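Local coordinates for protein Rep (Escherichia coli, PDB 3VW4) that binds the replication origin of plasmid ColE2-P9 through this DNA-binding domain and unwinds the duplex as a single initiator-primase protein, at a contact of chain A with DNA. Residues are numbered along the deposited sequence; one frame, centred on the assembly and turned at random.

Contact 1: a contact of chain A with DNA. Residues 14, 18, 22, 66, 69, 74. With nucleotides of chain B.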
loop_
_atom_site.group_PDB
_atom_site.type_symbol
_atom_site.label_atom_id
_atom_site.label_comp_id
_atom_site.label_asym_id
_atom_site.label_seq_id
_atom_site.Cartn_x
_atom_site.Cartn_y
_atom_site.Cartn_z
ATOM N N PHE A 14 12.019 -16.104 3.574
ATOM C CA PHE A 14 12.473 -14.778 3.124
ATOM C C PHE A 14 11.362 -14.125 2.349
ATOM O O PHE A 14 11.119 -12.981 2.432
ATOM C CB PHE A 14 13.715 -14.949 2.246
ATOM C CG PHE A 14 14.121 -13.698 1.515
ATOM C CD1 PHE A 14 14.702 -12.631 2.186
ATOM C CD2 PHE A 14 13.881 -13.559 0.174
ATOM C CE1 PHE A 14 15.062 -11.470 1.510
ATOM C CE2 PHE A 14 14.220 -12.392 -0.474
ATOM C CZ PHE A 14 14.816 -11.343 0.184
ATOM N N ARG A 18 9.402 -10.798 3.914
ATOM C CA ARG A 18 9.831 -9.531 3.345
ATOM C C ARG A 18 8.594 -8.734 2.931
ATOM O O ARG A 18 8.539 -7.534 3.053
ATOM C CB ARG A 18 10.878 -9.741 2.224
ATOM C CG ARG A 18 10.323 -10.092 0.849
ATOM C CD ARG A 18 11.447 -10.284 -0.129
ATOM N NE ARG A 18 10.941 -11.030 -1.242
ATOM C CZ ARG A 18 10.416 -10.475 -2.328
ATOM N NH1 ARG A 18 10.329 -9.143 -2.450
ATOM N NH2 ARG A 18 9.966 -11.261 -3.273
ATOM N N TYR A 22 7.547 -4.903 4.452
ATOM C CA TYR A 22 7.471 -3.679 3.695
ATOM C C TYR A 22 6.331 -2.828 4.238
ATOM O O TYR A 22 6.421 -1.592 4.304
ATOM C CB TYR A 22 7.280 -3.896 2.193
ATOM C CG TYR A 22 8.367 -4.717 1.511
ATOM C CD1 TYR A 22 9.702 -4.659 1.920
ATOM C CD2 TYR A 22 8.042 -5.572 0.453
ATOM C CE1 TYR A 22 10.647 -5.451 1.310
ATOM C CE2 TYR A 22 8.996 -6.353 -0.194
ATOM C CZ TYR A 22 10.301 -6.300 0.226
ATOM O OH TYR A 22 11.227 -7.098 -0.442
ATOM N N ILE A 66 16.352 -8.857 6.092
ATOM C CA ILE A 66 15.179 -8.086 5.724
ATOM C C ILE A 66 15.206 -6.733 6.436
ATOM O O ILE A 66 14.829 -5.653 5.889
ATOM C CB ILE A 66 13.897 -8.876 6.025
ATOM C CG1 ILE A 66 13.953 -10.169 5.184
ATOM C CG2 ILE A 66 12.680 -8.053 5.677
ATOM C CD1 ILE A 66 12.831 -11.141 5.426
ATOM N N TYR A 69 17.827 -4.235 5.036
ATOM C CA TYR A 69 17.379 -3.676 3.778
ATOM C C TYR A 69 16.242 -2.703 3.984
ATOM O O TYR A 69 16.342 -1.554 3.550
ATOM C CB TYR A 69 17.000 -4.810 2.844
ATOM C CG TYR A 69 16.622 -4.496 1.466
ATOM C CD1 TYR A 69 15.303 -4.161 1.130
ATOM C CD2 TYR A 69 17.570 -4.562 0.433
ATOM C CE1 TYR A 69 14.967 -3.866 -0.208
ATOM C CE2 TYR A 69 17.231 -4.273 -0.880
ATOM C CZ TYR A 69 15.930 -3.946 -1.187
ATOM O OH TYR A 69 15.581 -3.728 -2.502
ATOM N N PHE A 74 13.415 2.273 3.483
ATOM C CA PHE A 74 12.034 2.713 3.624
ATOM C C PHE A 74 11.895 4.026 4.450
ATOM O O PHE A 74 12.674 4.316 5.391
ATOM C CB PHE A 74 11.237 1.556 4.215
ATOM C CG PHE A 74 10.780 0.564 3.205
ATOM C CD1 PHE A 74 11.722 -0.125 2.362
ATOM C CD2 PHE A 74 9.430 0.304 3.035
ATOM C CE1 PHE A 74 11.299 -1.039 1.408
ATOM C CE2 PHE A 74 9.033 -0.643 2.072
ATOM C CZ PHE A 74 9.966 -1.294 1.265
ATOM P P DA B 2 16.651 -9.461 -5.753
ATOM O OP1 DA B 2 16.290 -10.008 -7.050
ATOM O OP2 DA B 2 17.710 -8.405 -5.568
ATOM O "O5'" DA B 2 15.244 -8.860 -5.236
ATOM C "C5'" DA B 2 14.086 -9.671 -4.888
ATOM C "C4'" DA B 2 12.969 -8.792 -4.343
ATOM O "O4'" DA B 2 13.128 -8.493 -2.925
ATOM C "C3'" DA B 2 12.827 -7.414 -4.970
ATOM O "O3'" DA B 2 11.540 -6.982 -4.634
ATOM C "C2'" DA B 2 13.844 -6.616 -4.173
ATOM C "C1'" DA B 2 13.689 -7.184 -2.769
ATOM N N9 DA B 2 14.883 -7.320 -1.934
ATOM C C8 DA B 2 16.203 -7.461 -2.261
ATOM N N7 DA B 2 16.995 -7.598 -1.221
ATOM C C5 DA B 2 16.124 -7.621 -0.141
ATOM C C6 DA B 2 16.324 -7.818 1.234
ATOM N N6 DA B 2 17.526 -7.991 1.800
ATOM N N1 DA B 2 15.239 -7.782 2.036
ATOM C C2 DA B 2 14.044 -7.554 1.486
ATOM N N3 DA B 2 13.724 -7.388 0.211
ATOM C C4 DA B 2 14.821 -7.449 -0.563
ATOM P P DT B 3 11.024 -5.596 -5.244
ATOM O OP1 DT B 3 9.611 -5.804 -5.558
ATOM O OP2 DT B 3 11.877 -4.991 -6.300
ATOM O "O5'" DT B 3 11.187 -4.430 -4.160
ATOM C "C5'" DT B 3 10.857 -4.678 -2.775
ATOM C "C4'" DT B 3 10.141 -3.477 -2.211
ATOM O "O4'" DT B 3 11.142 -2.497 -1.891
ATOM C "C3'" DT B 3 9.207 -2.796 -3.205
ATOM O "O3'" DT B 3 8.058 -2.323 -2.534
ATOM C "C2'" DT B 3 10.023 -1.641 -3.756
ATOM C "C1'" DT B 3 10.969 -1.322 -2.641
ATOM N N1 DT B 3 12.296 -0.859 -3.043
ATOM C C2 DT B 3 12.713 0.336 -2.495
ATOM O O2 DT B 3 12.026 0.999 -1.739
ATOM N N3 DT B 3 13.942 0.761 -2.918
ATOM C C4 DT B 3 14.807 0.093 -3.757
ATOM O O4 DT B 3 15.907 0.577 -4.009
ATOM C C5 DT B 3 14.303 -1.139 -4.315
ATOM C C7 DT B 3 15.146 -1.880 -5.303
ATOM C C6 DT B 3 13.094 -1.563 -3.917
HETATM O O HOH W 1 8.539 -7.443 -4.159
#

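Contact 2: a contact of chain A with DNA. Residues 96-99. With nucleotides of chain B.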
loop_
_atom_site.group_PDB
_atom_site.type_symbol
_atom_site.label_atom_id
_atom_site.label_comp_id
_atom_site.label_asym_id
_atom_site.label_seq_id
_atom_site.Cartn_x
_atom_site.Cartn_y
_atom_site.Cartn_z
ATOM N N ARG A 96 -14.577 10.461 -14.200
ATOM C CA ARG A 96 -15.809 10.755 -13.477
ATOM C C ARG A 96 -17.139 10.743 -14.287
ATOM O O ARG A 96 -17.305 11.531 -15.236
ATOM C CB ARG A 96 -15.671 12.095 -12.808
ATOM C CG ARG A 96 -15.253 11.957 -11.391
ATOM C CD ARG A 96 -15.484 13.272 -10.741
ATOM N NE ARG A 96 -16.704 13.254 -9.965
ATOM C CZ ARG A 96 -16.968 14.159 -9.028
ATOM N NH1 ARG A 96 -16.096 15.145 -8.774
ATOM N NH2 ARG A 96 -18.093 14.097 -8.337
ATOM N N ALA A 97 -18.082 9.887 -13.875
ATOM C CA ALA A 97 -19.455 9.854 -14.418
ATOM C C ALA A 97 -20.327 11.018 -13.885
ATOM O O ALA A 97 -20.027 11.582 -12.823
ATOM C CB ALA A 97 -20.095 8.509 -14.103
ATOM N N ALA A 98 -21.390 11.391 -14.613
ATOM C CA ALA A 98 -22.284 12.501 -14.167
ATOM C C ALA A 98 -22.957 12.138 -12.854
ATOM O O ALA A 98 -23.255 10.976 -12.649
ATOM C CB ALA A 98 -23.330 12.828 -15.223
ATOM N N VAL A 99 -23.166 13.102 -11.960
ATOM C CA VAL A 99 -23.839 12.792 -10.695
ATOM C C VAL A 99 -25.324 12.976 -10.928
ATOM O O VAL A 99 -25.711 14.003 -11.473
ATOM C CB VAL A 99 -23.311 13.610 -9.474
ATOM C CG1 VAL A 99 -22.988 15.039 -9.838
ATOM C CG2 VAL A 99 -24.282 13.575 -8.288
ATOM P P DT B 12 -11.741 12.737 -19.298
ATOM O OP1 DT B 12 -11.926 11.445 -20.040
ATOM O OP2 DT B 12 -11.042 13.900 -19.948
ATOM O "O5'" DT B 12 -13.036 13.284 -18.533
ATOM C "C5'" DT B 12 -13.687 12.505 -17.520
ATOM C "C4'" DT B 12 -14.307 13.416 -16.487
ATOM O "O4'" DT B 12 -13.296 14.196 -15.824
ATOM C "C3'" DT B 12 -15.319 14.447 -16.999
ATOM O "O3'" DT B 12 -16.645 13.997 -16.690
ATOM C "C2'" DT B 12 -15.032 15.695 -16.167
ATOM C "C1'" DT B 12 -13.998 15.216 -15.150
ATOM N N1 DT B 12 -13.024 16.240 -14.671
ATOM C C2 DT B 12 -13.149 16.671 -13.365
ATOM O O2 DT B 12 -13.983 16.229 -12.597
ATOM N N3 DT B 12 -12.261 17.648 -12.992
ATOM C C4 DT B 12 -11.260 18.204 -13.767
ATOM O O4 DT B 12 -10.518 19.059 -13.287
ATOM C C5 DT B 12 -11.183 17.706 -15.127
ATOM C C7 DT B 12 -10.146 18.269 -16.048
ATOM C C6 DT B 12 -12.060 16.765 -15.507
ATOM P P DC B 13 -17.997 14.792 -17.080
ATOM O OP1 DC B 13 -18.875 13.724 -17.646
ATOM O OP2 DC B 13 -17.636 16.010 -17.872
ATOM O "O5'" DC B 13 -18.615 15.315 -15.712
ATOM C "C5'" DC B 13 -18.978 14.377 -14.694
ATOM C "C4'" DC B 13 -18.757 15.017 -13.348
ATOM O "O4'" DC B 13 -17.429 15.555 -13.312
ATOM C "C3'" DC B 13 -19.637 16.226 -13.093
ATOM O "O3'" DC B 13 -20.935 15.783 -12.701
ATOM C "C2'" DC B 13 -18.856 16.989 -12.040
ATOM C "C1'" DC B 13 -17.404 16.650 -12.394
ATOM N N1 DC B 13 -16.584 17.715 -12.993
ATOM C C2 DC B 13 -16.204 18.807 -12.205
ATOM O O2 DC B 13 -16.633 18.886 -11.042
ATOM N N3 DC B 13 -15.396 19.755 -12.735
ATOM C C4 DC B 13 -14.970 19.641 -13.997
ATOM N N4 DC B 13 -14.193 20.611 -14.487
ATOM C C5 DC B 13 -15.338 18.536 -14.820
ATOM C C6 DC B 13 -16.135 17.603 -14.281
ATOM P P DT B 14 -22.188 16.601 -13.284
ATOM O OP1 DT B 14 -23.322 15.756 -12.819
ATOM O OP2 DT B 14 -22.016 16.880 -14.748
ATOM O "O5'" DT B 14 -22.034 17.966 -12.473
ATOM C "C5'" DT B 14 -22.302 17.996 -11.069
ATOM C "C4'" DT B 14 -21.767 19.288 -10.508
ATOM O "O4'" DT B 14 -20.403 19.457 -10.938
ATOM C "C3'" DT B 14 -22.465 20.540 -11.018
ATOM O "O3'" DT B 14 -23.710 20.736 -10.323
ATOM C "C2'" DT B 14 -21.408 21.613 -10.795
ATOM C "C1'" DT B 14 -20.090 20.855 -10.976
ATOM N N1 DT B 14 -19.355 21.097 -12.225
ATOM C C2 DT B 14 -18.488 22.160 -12.333
ATOM O O2 DT B 14 -18.353 23.005 -11.460
ATOM N N3 DT B 14 -17.794 22.212 -13.519
ATOM C C4 DT B 14 -17.897 21.334 -14.586
ATOM O O4 DT B 14 -17.221 21.513 -15.597
ATOM C C5 DT B 14 -18.806 20.227 -14.386
ATOM C C7 DT B 14 -18.958 19.205 -15.470
ATOM C C6 DT B 14 -19.460 20.154 -13.221
#

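Contact 1: a contact of chain A with DNA
Tyr69 lies flat against the unpaired adenine DA2, a worked example of how a protein holds an unpaired base. The planes differ by only 6°, and CG of Tyr69 sits 3.3 Å from C6 of DA2. CG of Tyr69 points away from its backbone N (chi1 -175°), which carries the ring along the base toward the sugar and brings its hydroxyl beside the methyl-bearing side of DT3. From the opposite face, the CE1-CZ edge of Phe14 is directed at the purine at a steep 73°, so the base is held between a flat-stacked ring and an edge-on one.

Polar recognition falls to Tyr22, whose OH donates to N3 of DA2 on the sugar edge at 2.6 Å. That oxygen in turn accepts from NH1 of Arg18, lying in the guanidinium plane at 3.0 Å; the positive charge would probably polarise the hydroxyl and strengthen its donation. One guanidinium face lies over the sugar C4' of DA2, while NH1 also reaches a water that contacts O3' of DA2, so the charge addresses the backbone partly through solvent. The Tyr22 ring lies beneath C4' of DT3, and Phe74 brings its CE1-CZ edge up to O4' of the DT3 deoxyribose.

The site is a pocket between helix 7-24 and helix 56-73, bordered by Phe74 in the loop that follows.

Contact 2: a contact of chain A with DNA
Arg96 and Val99 lie toward opposite ends of a short extended stretch that follows one strand of the duplex past DT12, DC13 and DT14. A backbone N-H grips a phosphate, while the side chain of Arg96 lies along the groove. The side chains of Arg96 and Val99 both rise on one side of the main chain, with the Arg96 guanidinium reaching along the strand toward Val99 without touching it, while the methyl of Ala98 points to the opposite side. The chain of Arg96 leaves its backbone near the sugar of DT12, then bends at chi3 (101°), which swings the guanidinium along the strand toward DC13. Its CD lies 3.8 Å from O2 of DT12, an atom of the minor-groove edge of that base, while CB approaches O4' of DC13. The flat guanidinium turns one face, near its rim, toward C1' of DC13. Its NH1 remains 4.1 Å from that carbon, so the group is laid against the sugar wall of the groove, where its positive charge would probably add favourably to the strongly negative surroundings without a direct grip on a base.

Val99 faces the next phosphate. Its backbone N donates to OP1 of DT14 at 2.8 Å, with an angle of 147° at the hydrogen, a moderately bent bond. With CG1 set between the backbone N and the carbonyl carbon (chi1 38°), this methyl is directed at the same nucleotide, beside C5' and the phosphate oxygen, while CG2 takes the other branch. The methyl and the N-H therefore address one phosphate-sugar unit together.

Between them, at the small Ala98, the chain runs close to the DNA sugars, with CA 3.8 Å from C5' of DC13, and its CB passes beside OP1 of DT14.

The segment thus tracks the sugar-phosphate chain with an arginine dipping into the minor groove, and probably helps to hold the domain along the paired part of the origin.

Contact 1 and contact 2 engage the same DNA strand, chain B, but their C-alpha centres lie about 41 Å apart, and they share no residue or secondary-structure element. Contact 1 is built from helices 7-24 and 56-73 and the residue Phe74 just after them, and meets unpaired nucleotides; contact 2 lies in the loop after helix 76-92 and meets paired ones. That helix separates them, so one elongated protein chain spans from duplex to opened strand. The arrangement fits unwinding by a single protein: gripping the duplex at one place probably supports capture of separated bases at the other.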